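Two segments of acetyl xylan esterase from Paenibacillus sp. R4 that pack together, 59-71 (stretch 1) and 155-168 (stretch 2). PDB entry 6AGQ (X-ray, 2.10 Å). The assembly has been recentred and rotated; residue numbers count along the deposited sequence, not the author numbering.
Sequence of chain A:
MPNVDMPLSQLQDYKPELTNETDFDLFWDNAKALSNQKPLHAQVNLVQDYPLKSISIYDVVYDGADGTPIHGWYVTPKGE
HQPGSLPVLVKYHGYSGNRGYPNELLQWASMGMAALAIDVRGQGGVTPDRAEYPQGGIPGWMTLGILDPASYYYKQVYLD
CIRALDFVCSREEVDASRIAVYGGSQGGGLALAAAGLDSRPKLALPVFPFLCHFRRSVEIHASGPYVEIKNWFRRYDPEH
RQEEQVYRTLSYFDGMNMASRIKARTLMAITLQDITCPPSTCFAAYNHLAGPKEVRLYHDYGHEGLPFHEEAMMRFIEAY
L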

# COMPACT_ATOMS: atom_id res chain seq x y z
N ASP A 59 -13.87 -39.29 -11.89
CA ASP A 59 -14.36 -38.11 -12.43
C ASP A 59 -15.89 -38.28 -12.45
O ASP A 59 -16.42 -39.29 -12.89
CB ASP A 59 -13.80 -37.98 -13.87
CG ASP A 59 -13.92 -36.58 -14.39
OD1 ASP A 59 -14.45 -35.75 -13.63
OD2 ASP A 59 -13.49 -36.30 -15.54
N VAL A 60 -16.61 -37.28 -11.95
CA VAL A 60 -18.02 -37.46 -11.61
C VAL A 60 -18.80 -36.25 -12.15
O VAL A 60 -18.28 -35.11 -12.07
CB VAL A 60 -18.08 -37.63 -10.08
CG1 VAL A 60 -19.38 -37.18 -9.49
CG2 VAL A 60 -17.73 -39.07 -9.72
N VAL A 61 -19.98 -36.50 -12.73
CA VAL A 61 -20.96 -35.47 -13.11
C VAL A 61 -22.35 -35.93 -12.68
O VAL A 61 -22.70 -37.13 -12.83
CB VAL A 61 -20.85 -35.04 -14.60
CG1 VAL A 61 -21.04 -36.19 -15.57
CG2 VAL A 61 -21.83 -33.92 -14.91
N TYR A 62 -23.09 -35.05 -12.00
CA TYR A 62 -24.50 -35.25 -11.78
C TYR A 62 -25.29 -34.00 -12.14
O TYR A 62 -24.77 -32.92 -12.12
CB TYR A 62 -24.82 -35.77 -10.35
CG TYR A 62 -24.45 -34.82 -9.22
CD1 TYR A 62 -23.18 -34.85 -8.63
CD2 TYR A 62 -25.37 -33.89 -8.75
CE1 TYR A 62 -22.84 -33.95 -7.64
CE2 TYR A 62 -25.04 -32.99 -7.76
CZ TYR A 62 -23.78 -33.04 -7.18
OH TYR A 62 -23.47 -32.11 -6.18
N ASP A 63 -26.56 -34.15 -12.43
CA ASP A 63 -27.42 -32.96 -12.74
C ASP A 63 -27.87 -32.23 -11.46
O ASP A 63 -28.29 -32.86 -10.47
CB ASP A 63 -28.69 -33.38 -13.48
CG ASP A 63 -28.44 -33.77 -14.95
OD1 ASP A 63 -27.29 -33.71 -15.45
OD2 ASP A 63 -29.45 -34.15 -15.59
N GLY A 64 -27.82 -30.90 -11.50
CA GLY A 64 -28.52 -30.09 -10.52
C GLY A 64 -30.02 -30.14 -10.79
O GLY A 64 -30.47 -30.74 -11.78
N ALA A 65 -30.76 -29.50 -9.93
CA ALA A 65 -32.21 -29.48 -10.02
C ALA A 65 -32.70 -28.82 -11.29
O ALA A 65 -33.69 -29.28 -11.84
CB ALA A 65 -32.81 -28.79 -8.80
N ASP A 66 -31.98 -27.81 -11.79
CA ASP A 66 -32.30 -27.18 -13.07
C ASP A 66 -31.54 -27.80 -14.29
O ASP A 66 -31.51 -27.23 -15.37
CB ASP A 66 -32.13 -25.62 -12.99
CG ASP A 66 -30.62 -25.17 -12.94
OD1 ASP A 66 -29.73 -26.04 -12.78
OD2 ASP A 66 -30.33 -23.93 -13.07
N GLY A 67 -30.96 -28.96 -14.14
CA GLY A 67 -30.22 -29.56 -15.26
C GLY A 67 -28.75 -29.17 -15.45
O GLY A 67 -28.11 -29.70 -16.33
N THR A 68 -28.21 -28.21 -14.69
CA THR A 68 -26.75 -27.90 -14.76
C THR A 68 -25.88 -29.17 -14.42
O THR A 68 -26.11 -29.80 -13.41
CB THR A 68 -26.41 -26.80 -13.73
OG1 THR A 68 -27.33 -25.70 -13.85
CG2 THR A 68 -25.01 -26.29 -13.87
N PRO A 69 -24.88 -29.54 -15.25
CA PRO A 69 -24.01 -30.66 -14.92
C PRO A 69 -22.98 -30.28 -13.87
O PRO A 69 -22.09 -29.49 -14.16
CB PRO A 69 -23.30 -31.00 -16.28
CG PRO A 69 -23.40 -29.75 -17.08
CD PRO A 69 -24.60 -28.98 -16.59
N ILE A 70 -23.09 -30.84 -12.67
CA ILE A 70 -22.16 -30.51 -11.59
C ILE A 70 -21.01 -31.49 -11.66
O ILE A 70 -21.22 -32.66 -11.56
CB ILE A 70 -22.81 -30.64 -10.21
CG1 ILE A 70 -24.22 -29.96 -10.14
CG2 ILE A 70 -21.84 -30.19 -9.14
CD1 ILE A 70 -24.32 -28.54 -10.70
N HIS A 71 -19.79 -31.00 -11.83
CA HIS A 71 -18.60 -31.86 -11.83
C HIS A 71 -17.93 -32.05 -10.47
O HIS A 71 -17.97 -31.20 -9.57
CB HIS A 71 -17.57 -31.36 -12.82
CG HIS A 71 -18.10 -31.30 -14.21
ND1 HIS A 71 -18.91 -30.27 -14.63
CD2 HIS A 71 -18.01 -32.17 -15.23
CE1 HIS A 71 -19.26 -30.49 -15.89
NE2 HIS A 71 -18.75 -31.64 -16.27
N LYS A 155 -29.79 -20.24 -4.22
CA LYS A 155 -30.83 -21.25 -4.12
C LYS A 155 -30.42 -22.54 -4.84
O LYS A 155 -30.35 -23.57 -4.22
CB LYS A 155 -32.17 -20.77 -4.63
CG LYS A 155 -33.28 -21.77 -4.37
CD LYS A 155 -34.62 -21.33 -5.00
CE LYS A 155 -34.92 -22.10 -6.24
NZ LYS A 155 -36.11 -21.50 -6.89
N GLN A 156 -30.15 -22.48 -6.13
CA GLN A 156 -29.70 -23.62 -6.85
C GLN A 156 -28.34 -24.13 -6.35
O GLN A 156 -28.11 -25.35 -6.36
CB GLN A 156 -29.68 -23.37 -8.38
CG GLN A 156 -31.07 -23.39 -9.00
CD GLN A 156 -31.66 -24.80 -9.09
OE1 GLN A 156 -30.94 -25.79 -9.21
NE2 GLN A 156 -32.98 -24.88 -8.98
N VAL A 157 -27.46 -23.26 -5.81
CA VAL A 157 -26.20 -23.78 -5.20
C VAL A 157 -26.48 -24.72 -4.02
O VAL A 157 -25.89 -25.82 -3.93
CB VAL A 157 -25.25 -22.61 -4.81
CG1 VAL A 157 -23.97 -23.10 -4.20
CG2 VAL A 157 -24.93 -21.78 -6.06
N TYR A 158 -27.39 -24.31 -3.12
CA TYR A 158 -27.69 -25.13 -1.94
C TYR A 158 -28.33 -26.44 -2.34
O TYR A 158 -28.04 -27.50 -1.76
CB TYR A 158 -28.57 -24.41 -0.92
CG TYR A 158 -27.88 -23.31 -0.13
CD1 TYR A 158 -26.68 -22.75 -0.54
CD2 TYR A 158 -28.45 -22.82 1.00
CE1 TYR A 158 -26.08 -21.73 0.18
CE2 TYR A 158 -27.86 -21.74 1.68
CZ TYR A 158 -26.69 -21.24 1.28
OH TYR A 158 -26.09 -20.21 1.95
N LEU A 159 -29.19 -26.38 -3.33
CA LEU A 159 -29.76 -27.63 -3.86
C LEU A 159 -28.71 -28.56 -4.48
O LEU A 159 -28.81 -29.78 -4.32
CB LEU A 159 -30.85 -27.29 -4.91
CG LEU A 159 -32.05 -26.58 -4.34
CD1 LEU A 159 -33.01 -26.21 -5.46
CD2 LEU A 159 -32.79 -27.36 -3.27
N ASP A 160 -27.77 -28.02 -5.26
CA ASP A 160 -26.63 -28.85 -5.79
C ASP A 160 -25.87 -29.55 -4.65
O ASP A 160 -25.45 -30.71 -4.80
CB ASP A 160 -25.61 -28.03 -6.53
CG ASP A 160 -26.18 -27.30 -7.76
OD1 ASP A 160 -27.23 -27.74 -8.31
OD2 ASP A 160 -25.58 -26.24 -8.16
N CYS A 161 -25.74 -28.84 -3.52
CA CYS A 161 -25.02 -29.29 -2.34
C CYS A 161 -25.74 -30.39 -1.62
O CYS A 161 -25.08 -31.19 -0.99
CB CYS A 161 -24.67 -28.13 -1.37
SG CYS A 161 -23.46 -26.95 -2.06
N ILE A 162 -27.08 -30.36 -1.65
CA ILE A 162 -27.90 -31.45 -1.09
C ILE A 162 -27.88 -32.65 -2.04
O ILE A 162 -27.85 -33.86 -1.64
CB ILE A 162 -29.35 -30.95 -0.84
CG1 ILE A 162 -29.39 -30.09 0.45
CG2 ILE A 162 -30.39 -32.11 -0.77
CD1 ILE A 162 -30.66 -29.22 0.53
N ARG A 163 -27.89 -32.33 -3.33
CA ARG A 163 -27.77 -33.38 -4.32
C ARG A 163 -26.40 -34.09 -4.30
O ARG A 163 -26.34 -35.27 -4.68
CB ARG A 163 -28.15 -32.83 -5.69
CG ARG A 163 -29.63 -32.52 -5.75
CD ARG A 163 -29.98 -31.61 -6.90
NE ARG A 163 -30.01 -32.34 -8.17
CZ ARG A 163 -31.00 -33.11 -8.59
NH1 ARG A 163 -32.13 -33.29 -7.87
NH2 ARG A 163 -30.87 -33.69 -9.79
N ALA A 164 -25.33 -33.44 -3.84
CA ALA A 164 -24.09 -34.16 -3.51
C ALA A 164 -24.27 -35.23 -2.42
O ALA A 164 -23.65 -36.26 -2.43
CB ALA A 164 -22.99 -33.18 -3.12
N LEU A 165 -25.15 -34.98 -1.46
CA LEU A 165 -25.46 -36.03 -0.46
C LEU A 165 -26.27 -37.16 -1.11
O LEU A 165 -26.04 -38.30 -0.77
CB LEU A 165 -26.24 -35.48 0.71
CG LEU A 165 -25.69 -34.21 1.35
CD1 LEU A 165 -26.72 -33.62 2.33
CD2 LEU A 165 -24.33 -34.46 1.99
N ASP A 166 -27.18 -36.84 -2.05
CA ASP A 166 -27.90 -37.86 -2.88
C ASP A 166 -26.87 -38.68 -3.67
O ASP A 166 -27.03 -39.88 -3.82
CB ASP A 166 -28.89 -37.27 -3.97
CG ASP A 166 -30.08 -36.43 -3.38
OD1 ASP A 166 -30.35 -36.48 -2.17
OD2 ASP A 166 -30.77 -35.70 -4.17
N PHE A 167 -25.86 -38.03 -4.24
CA PHE A 167 -24.83 -38.79 -4.98
C PHE A 167 -24.07 -39.75 -4.06
O PHE A 167 -23.98 -40.95 -4.37
CB PHE A 167 -23.82 -37.92 -5.69
CG PHE A 167 -22.70 -38.71 -6.35
CD1 PHE A 167 -22.89 -39.33 -7.58
CD2 PHE A 167 -21.44 -38.88 -5.69
CE1 PHE A 167 -21.86 -40.08 -8.15
CE2 PHE A 167 -20.41 -39.61 -6.27
CZ PHE A 167 -20.61 -40.21 -7.50
N VAL A 168 -23.53 -39.26 -2.94
CA VAL A 168 -22.77 -40.18 -2.12
C VAL A 168 -23.66 -41.29 -1.58
O VAL A 168 -23.18 -42.43 -1.47
CB VAL A 168 -21.89 -39.54 -1.01
CG1 VAL A 168 -20.84 -38.66 -1.65
CG2 VAL A 168 -22.66 -38.82 0.09

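The apolar centre lies where Val60 and Tyr62 meet the helix. Alternate strand residues face it: Val60 and Tyr62 point their CA-to-CB bonds toward the helix, while Val61 points away. Val60 CG1 sits over the face of the Phe167 ring, 4.1 Å from its centroid, in a CH-pi contact. Val60 CG2 also reaches Phe167 CZ at 3.8 Å. The Tyr62 ring runs toward the helix, its OH end foremost, with Arg163 O over one face. Tyr62 CD1 is 4.3 Å from Phe167 CB, Tyr62 CE2 is 3.7 Å from Arg163 CB, and Tyr62 CZ is 4.1 Å from Ala164 CB. The axes of strand 59-63 and helix 155-168 are 9.6 Å apart at closest approach. Their N-to-C directions make an angle of 120°, so strand and helix cross obliquely.

The tip of the Tyr62 ring is polar. Tyr62 OH donates a hydrogen bond to Asp160 O at 2.8 Å. Asp160 O also accepts the helical bond from Ala164 N, at 2.9 Å, so it serves two donors. Tyr62 OH and Ala164 N are 3.3 Å apart, but the angle is too poor for a hydrogen bond.

Further out, Arg163 grips the end of the strand. Arg163 NH2 and Arg163 NE both donate to Asp63 O, at 2.8 Å and 2.9 Å. The acceptor lies near the guanidinium plane, as a forked bond requires. Ala65 N lies over one face of the same group.

Gly64 passes close to the helix, Gly64 CA being 3.5 Å from Asp160 OD1. An ideal CB on Gly64 would lie 2.5 Å from Asp160 OD1, a clash. Gly64 opens a type I turn ending at Gly67. Within the turn, Ala65 CB touches Leu159 CD1 at 4.2 Å. At the polar edge, Asp66 N makes a weak hydrogen bond to Gln156 OE1 at 3.4 Å.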